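Local coordinates for protein beta-fructofuranosidase, insoluble isoenzyme CWINV1 (Arabidopsis thaliana, PDB 2OXB) that hydrolyses sucrose and 1-kestose in the plant cell wall, releasing terminal beta-D-fructofuranosyl units, and acts more weakly on neokestose and levan, at residues Pro3-Asn15 / Asn525-Ser537. The protein carries 1 engineered substitution. Sequence-based numbering, arbitrary orientation.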
loop_
_atom_site.group_PDB
_atom_site.type_symbol
_atom_site.label_atom_id
_atom_site.label_comp_id
_atom_site.label_asym_id
_atom_site.label_seq_id
_atom_site.Cartn_x
_atom_site.Cartn_y
_atom_site.Cartn_z
ATOM N N PRO A 3 17.973 -5.034 15.480
ATOM C CA PRO A 3 18.301 -4.628 14.105
ATOM C C PRO A 3 17.195 -4.856 13.090
ATOM O O PRO A 3 17.446 -4.920 11.888
ATOM C CB PRO A 3 19.530 -5.468 13.790
ATOM C CG PRO A 3 19.192 -6.764 14.462
ATOM C CD PRO A 3 18.572 -6.344 15.796
ATOM N N TYR A 4 15.965 -4.988 13.559
ATOM C CA TYR A 4 14.891 -5.223 12.617
ATOM C C TYR A 4 13.972 -4.025 12.449
ATOM O O TYR A 4 13.074 -4.034 11.615
ATOM C CB TYR A 4 14.108 -6.466 13.031
ATOM C CG TYR A 4 14.930 -7.738 12.916
ATOM C CD1 TYR A 4 16.020 -7.816 12.038
ATOM C CD2 TYR A 4 14.598 -8.871 13.650
ATOM C CE1 TYR A 4 16.758 -8.992 11.898
ATOM C CE2 TYR A 4 15.329 -10.051 13.514
ATOM C CZ TYR A 4 16.407 -10.102 12.634
ATOM O OH TYR A 4 17.123 -11.269 12.505
ATOM N N ARG A 5 14.221 -2.985 13.234
ATOM C CA ARG A 5 13.427 -1.776 13.158
ATOM C C ARG A 5 13.862 -0.949 11.948
ATOM O O ARG A 5 15.006 -1.040 11.528
ATOM C CB ARG A 5 13.588 -0.980 14.451
ATOM C CG ARG A 5 13.241 -1.791 15.686
ATOM C CD ARG A 5 12.969 -0.910 16.889
ATOM N NE ARG A 5 11.915 0.065 16.606
ATOM C CZ ARG A 5 11.460 0.957 17.482
ATOM N NH1 ARG A 5 11.960 1.008 18.713
ATOM N NH2 ARG A 5 10.516 1.814 17.123
ATOM N N THR A 6 12.953 -0.161 11.379
ATOM C CA THR A 6 13.292 0.661 10.220
ATOM C C THR A 6 13.876 2.002 10.643
ATOM O O THR A 6 13.532 2.542 11.700
ATOM C CB THR A 6 12.069 0.941 9.335
ATOM O OG1 THR A 6 11.156 1.790 10.034
ATOM C CG2 THR A 6 11.368 -0.356 8.980
ATOM N N GLY A 7 14.750 2.542 9.801
ATOM C CA GLY A 7 15.359 3.828 10.082
ATOM C C GLY A 7 14.696 5.020 9.396
ATOM O O GLY A 7 14.667 6.110 9.960
ATOM N N PHE A 8 14.161 4.835 8.193
ATOM C CA PHE A 8 13.535 5.942 7.489
ATOM C C PHE A 8 12.077 5.733 7.097
ATOM O O PHE A 8 11.514 6.508 6.324
ATOM C CB PHE A 8 14.348 6.318 6.247
ATOM C CG PHE A 8 14.451 5.230 5.226
ATOM C CD1 PHE A 8 13.403 4.968 4.360
ATOM C CD2 PHE A 8 15.612 4.473 5.121
ATOM C CE1 PHE A 8 13.511 3.963 3.395
ATOM C CE2 PHE A 8 15.728 3.473 4.166
ATOM C CZ PHE A 8 14.674 3.216 3.301
ATOM N N HIS A 9 11.443 4.704 7.618
ATOM C CA HIS A 9 10.044 4.502 7.274
ATOM C C HIS A 9 9.186 5.179 8.333
ATOM O O HIS A 9 9.187 6.406 8.452
ATOM C CB HIS A 9 9.746 3.005 7.196
ATOM C CG HIS A 9 10.318 2.351 5.981
ATOM N ND1 HIS A 9 9.882 2.645 4.707
ATOM C CD2 HIS A 9 11.314 1.449 5.840
ATOM C CE1 HIS A 9 10.589 1.952 3.833
ATOM N NE2 HIS A 9 11.465 1.218 4.495
ATOM N N PHE A 10 8.446 4.373 9.085
ATOM C CA PHE A 10 7.616 4.870 10.167
ATOM C C PHE A 10 6.999 3.731 10.945
ATOM O O PHE A 10 6.562 2.726 10.383
ATOM C CB PHE A 10 6.501 5.802 9.688
ATOM C CG PHE A 10 5.566 6.211 10.797
ATOM C CD1 PHE A 10 6.033 6.963 11.875
ATOM C CD2 PHE A 10 4.243 5.766 10.818
ATOM C CE1 PHE A 10 5.195 7.262 12.958
ATOM C CE2 PHE A 10 3.394 6.060 11.899
ATOM C CZ PHE A 10 3.872 6.805 12.968
ATOM N N GLN A 11 6.963 3.916 12.255
ATOM C CA GLN A 11 6.428 2.922 13.143
ATOM C C GLN A 11 6.428 3.481 14.547
ATOM O O GLN A 11 7.087 4.485 14.832
ATOM C CB GLN A 11 7.307 1.679 13.094
ATOM C CG GLN A 11 8.765 1.960 13.414
ATOM C CD GLN A 11 9.634 0.760 13.171
ATOM O OE1 GLN A 11 9.536 -0.245 13.878
ATOM N NE2 GLN A 11 10.476 0.837 12.145
ATOM N N PRO A 12 5.665 2.847 15.449
ATOM C CA PRO A 12 5.631 3.330 16.827
ATOM C C PRO A 12 6.963 2.955 17.455
ATOM O O PRO A 12 7.605 1.988 17.027
ATOM C CB PRO A 12 4.482 2.541 17.444
ATOM C CG PRO A 12 3.602 2.237 16.272
ATOM C CD PRO A 12 4.605 1.851 15.222
ATOM N N PRO A 13 7.405 3.722 18.462
ATOM C CA PRO A 13 8.675 3.419 19.123
ATOM C C PRO A 13 8.534 2.164 19.978
ATOM O O PRO A 13 9.514 1.652 20.517
ATOM C CB PRO A 13 8.919 4.659 19.966
ATOM C CG PRO A 13 7.518 5.104 20.297
ATOM C CD PRO A 13 6.825 4.976 18.977
ATOM N N LYS A 14 7.303 1.673 20.085
ATOM C CA LYS A 14 7.019 0.494 20.889
ATOM C C LYS A 14 5.590 0.005 20.665
ATOM O O LYS A 14 4.692 0.811 20.429
ATOM C CB LYS A 14 7.209 0.837 22.376
ATOM C CG LYS A 14 6.927 -0.323 23.330
ATOM C CD LYS A 14 6.884 0.108 24.803
ATOM C CE LYS A 14 5.747 1.102 25.085
ATOM N NZ LYS A 14 5.527 1.360 26.546
ATOM N N ASN A 15 5.399 -1.314 20.732
ATOM C CA ASN A 15 4.087 -1.960 20.596
ATOM C C ASN A 15 3.405 -2.037 19.224
ATOM O O ASN A 15 3.843 -1.401 18.250
ATOM C CB ASN A 15 3.108 -1.346 21.595
ATOM C CG ASN A 15 3.534 -1.573 23.024
ATOM O OD1 ASN A 15 3.882 -2.690 23.404
ATOM N ND2 ASN A 15 3.497 -0.520 23.832
ATOM N N ASN A 525 22.831 0.874 -16.293
ATOM C CA ASN A 525 23.125 1.802 -15.216
ATOM C C ASN A 525 22.581 1.231 -13.906
ATOM O O ASN A 525 21.718 0.350 -13.913
ATOM C CB ASN A 525 22.454 3.142 -15.514
ATOM C CG ASN A 525 22.916 4.237 -14.596
ATOM O OD1 ASN A 525 22.399 5.350 -14.636
ATOM N ND2 ASN A 525 23.906 3.934 -13.765
ATOM N N LEU A 526 23.092 1.729 -12.782
ATOM C CA LEU A 526 22.642 1.283 -11.456
ATOM C C LEU A 526 23.162 2.232 -10.378
ATOM O O LEU A 526 24.368 2.447 -10.249
ATOM C CB LEU A 526 23.109 -0.164 -11.169
ATOM C CG LEU A 526 23.146 -0.724 -9.734
ATOM C CD1 LEU A 526 21.824 -0.499 -9.033
ATOM C CD2 LEU A 526 23.473 -2.213 -9.774
ATOM N N ASN A 527 22.238 2.809 -9.617
ATOM C CA ASN A 527 22.600 3.728 -8.555
ATOM C C ASN A 527 22.052 3.277 -7.203
ATOM O O ASN A 527 20.851 3.063 -7.022
ATOM C CB ASN A 527 22.111 5.156 -8.869
ATOM C CG ASN A 527 22.841 5.792 -10.048
ATOM O OD1 ASN A 527 22.775 7.005 -10.252
ATOM N ND2 ASN A 527 23.533 4.975 -10.830
ATOM N N ALA A 528 22.969 3.121 -6.263
ATOM C CA ALA A 528 22.642 2.721 -4.909
ATOM C C ALA A 528 22.986 3.916 -4.021
ATOM O O ALA A 528 24.120 4.412 -4.036
ATOM C CB ALA A 528 23.479 1.513 -4.514
ATOM N N TRP A 529 22.011 4.393 -3.264
ATOM C CA TRP A 529 22.255 5.516 -2.385
ATOM C C TRP A 529 22.046 5.093 -0.944
ATOM O O TRP A 529 21.000 4.545 -0.605
ATOM C CB TRP A 529 21.303 6.667 -2.704
ATOM C CG TRP A 529 21.418 7.179 -4.088
ATOM C CD1 TRP A 529 22.461 7.871 -4.621
ATOM C CD2 TRP A 529 20.448 7.044 -5.127
ATOM N NE1 TRP A 529 22.203 8.177 -5.933
ATOM C CE2 TRP A 529 20.973 7.679 -6.271
ATOM C CE3 TRP A 529 19.188 6.442 -5.204
ATOM C CZ2 TRP A 529 20.274 7.736 -7.482
ATOM C CZ3 TRP A 529 18.494 6.498 -6.405
ATOM C CH2 TRP A 529 19.040 7.138 -7.530
ATOM N N SER A 530 23.047 5.332 -0.100
ATOM C CA SER A 530 22.915 5.009 1.313
ATOM C C SER A 530 21.804 5.927 1.814
ATOM O O SER A 530 21.609 7.014 1.266
ATOM C CB SER A 530 24.222 5.286 2.066
ATOM O OG SER A 530 25.176 4.252 1.860
ATOM N N MET A 531 21.072 5.493 2.836
ATOM C CA MET A 531 19.962 6.287 3.372
ATOM C C MET A 531 20.059 6.597 4.866
ATOM O O MET A 531 20.011 5.694 5.707
ATOM C CB MET A 531 18.633 5.571 3.116
ATOM C CG MET A 531 18.219 5.442 1.656
ATOM S SD MET A 531 17.419 6.926 1.007
ATOM C CE MET A 531 15.823 6.838 1.806
ATOM N N ASN A 532 20.182 7.887 5.174
ATOM C CA ASN A 532 20.255 8.366 6.546
ATOM C C ASN A 532 18.916 8.114 7.212
ATOM O O ASN A 532 17.916 7.817 6.547
ATOM C CB ASN A 532 20.532 9.867 6.582
ATOM C CG ASN A 532 21.873 10.228 5.985
ATOM O OD1 ASN A 532 22.085 11.357 5.556
ATOM N ND2 ASN A 532 22.792 9.268 5.969
ATOM N N SER A 533 18.897 8.256 8.530
ATOM C CA SER A 533 17.686 8.029 9.301
ATOM C C SER A 533 16.700 9.179 9.235
ATOM O O SER A 533 17.061 10.328 8.977
ATOM C CB SER A 533 18.041 7.750 10.763
ATOM O OG SER A 533 18.696 6.499 10.885
ATOM N N ALA A 534 15.436 8.849 9.457
ATOM C CA ALA A 534 14.385 9.845 9.455
ATOM C C ALA A 534 13.876 9.890 10.889
ATOM O O ALA A 534 13.808 8.858 11.563
ATOM C CB ALA A 534 13.275 9.441 8.492
ATOM N N GLN A 535 13.540 11.088 11.355
ATOM C CA GLN A 535 13.052 11.287 12.721
ATOM C C GLN A 535 11.635 10.752 12.897
ATOM O O GLN A 535 10.656 11.469 12.695
ATOM C CB GLN A 535 13.112 12.781 13.080
ATOM C CG GLN A 535 14.359 13.476 12.533
ATOM C CD GLN A 535 14.777 14.692 13.327
ATOM O OE1 GLN A 535 15.770 15.341 12.993
ATOM N NE2 GLN A 535 14.033 15.005 14.387
ATOM N N ILE A 536 11.549 9.480 13.281
ATOM C CA ILE A 536 10.275 8.800 13.493
ATOM C C ILE A 536 9.969 8.598 14.983
ATOM O O ILE A 536 10.863 8.280 15.774
ATOM C CB ILE A 536 10.256 7.399 12.794
ATOM C CG1 ILE A 536 11.496 6.583 13.210
ATOM C CG2 ILE A 536 10.180 7.569 11.286
ATOM C CD1 ILE A 536 11.530 5.143 12.675
ATOM N N SER A 537 8.700 8.792 15.344
ATOM C CA SER A 537 8.207 8.627 16.714
ATOM C C SER A 537 6.679 8.668 16.711
ATOM O O SER A 537 6.028 7.913 17.429
ATOM C CB SER A 537 8.746 9.733 17.635
ATOM O OG SER A 537 10.119 9.540 17.943
#
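F8 lays one face of its ring against M531, whose flexible, unbranched chain can follow the flat face of an aromatic. From the backbone outward, M531 CB lies 3.7 Å from F8 CE2, and CG stays beside that same ring atom. Bends at chi2 (-82°) and chi3 (-73°) then fold the chain back, holding SD farther above the face than CE and bringing CE over the ring centre, 3.8 Å from the F8 centroid, a CH-pi contact within a Met-aromatic pair. L338 touches both residues. Replacing F8 by an alanine would probably leave the M531 methyl without its aromatic platform and open a gap beside L338. Glycosidases of family 32 join an N-terminal five-bladed beta-propeller to a C-terminal beta-sandwich; here the tail that follows sandwich strand 521-530 runs alongside, and in the same direction as, the loop leading into propeller strand 15-26. A nearly straight hydrogen bond, A534 N to G7 O (2.9 Å), ties the two, while small A534 lets its CB approach F8 CA to 3.6 Å. Further on, branched I536 spreads over the loop: I536 CG2 lies at the edge of the F10 ring, 4.2 Å from F10 CD1, and I536 CD1 sits 3.4 Å from T6 O.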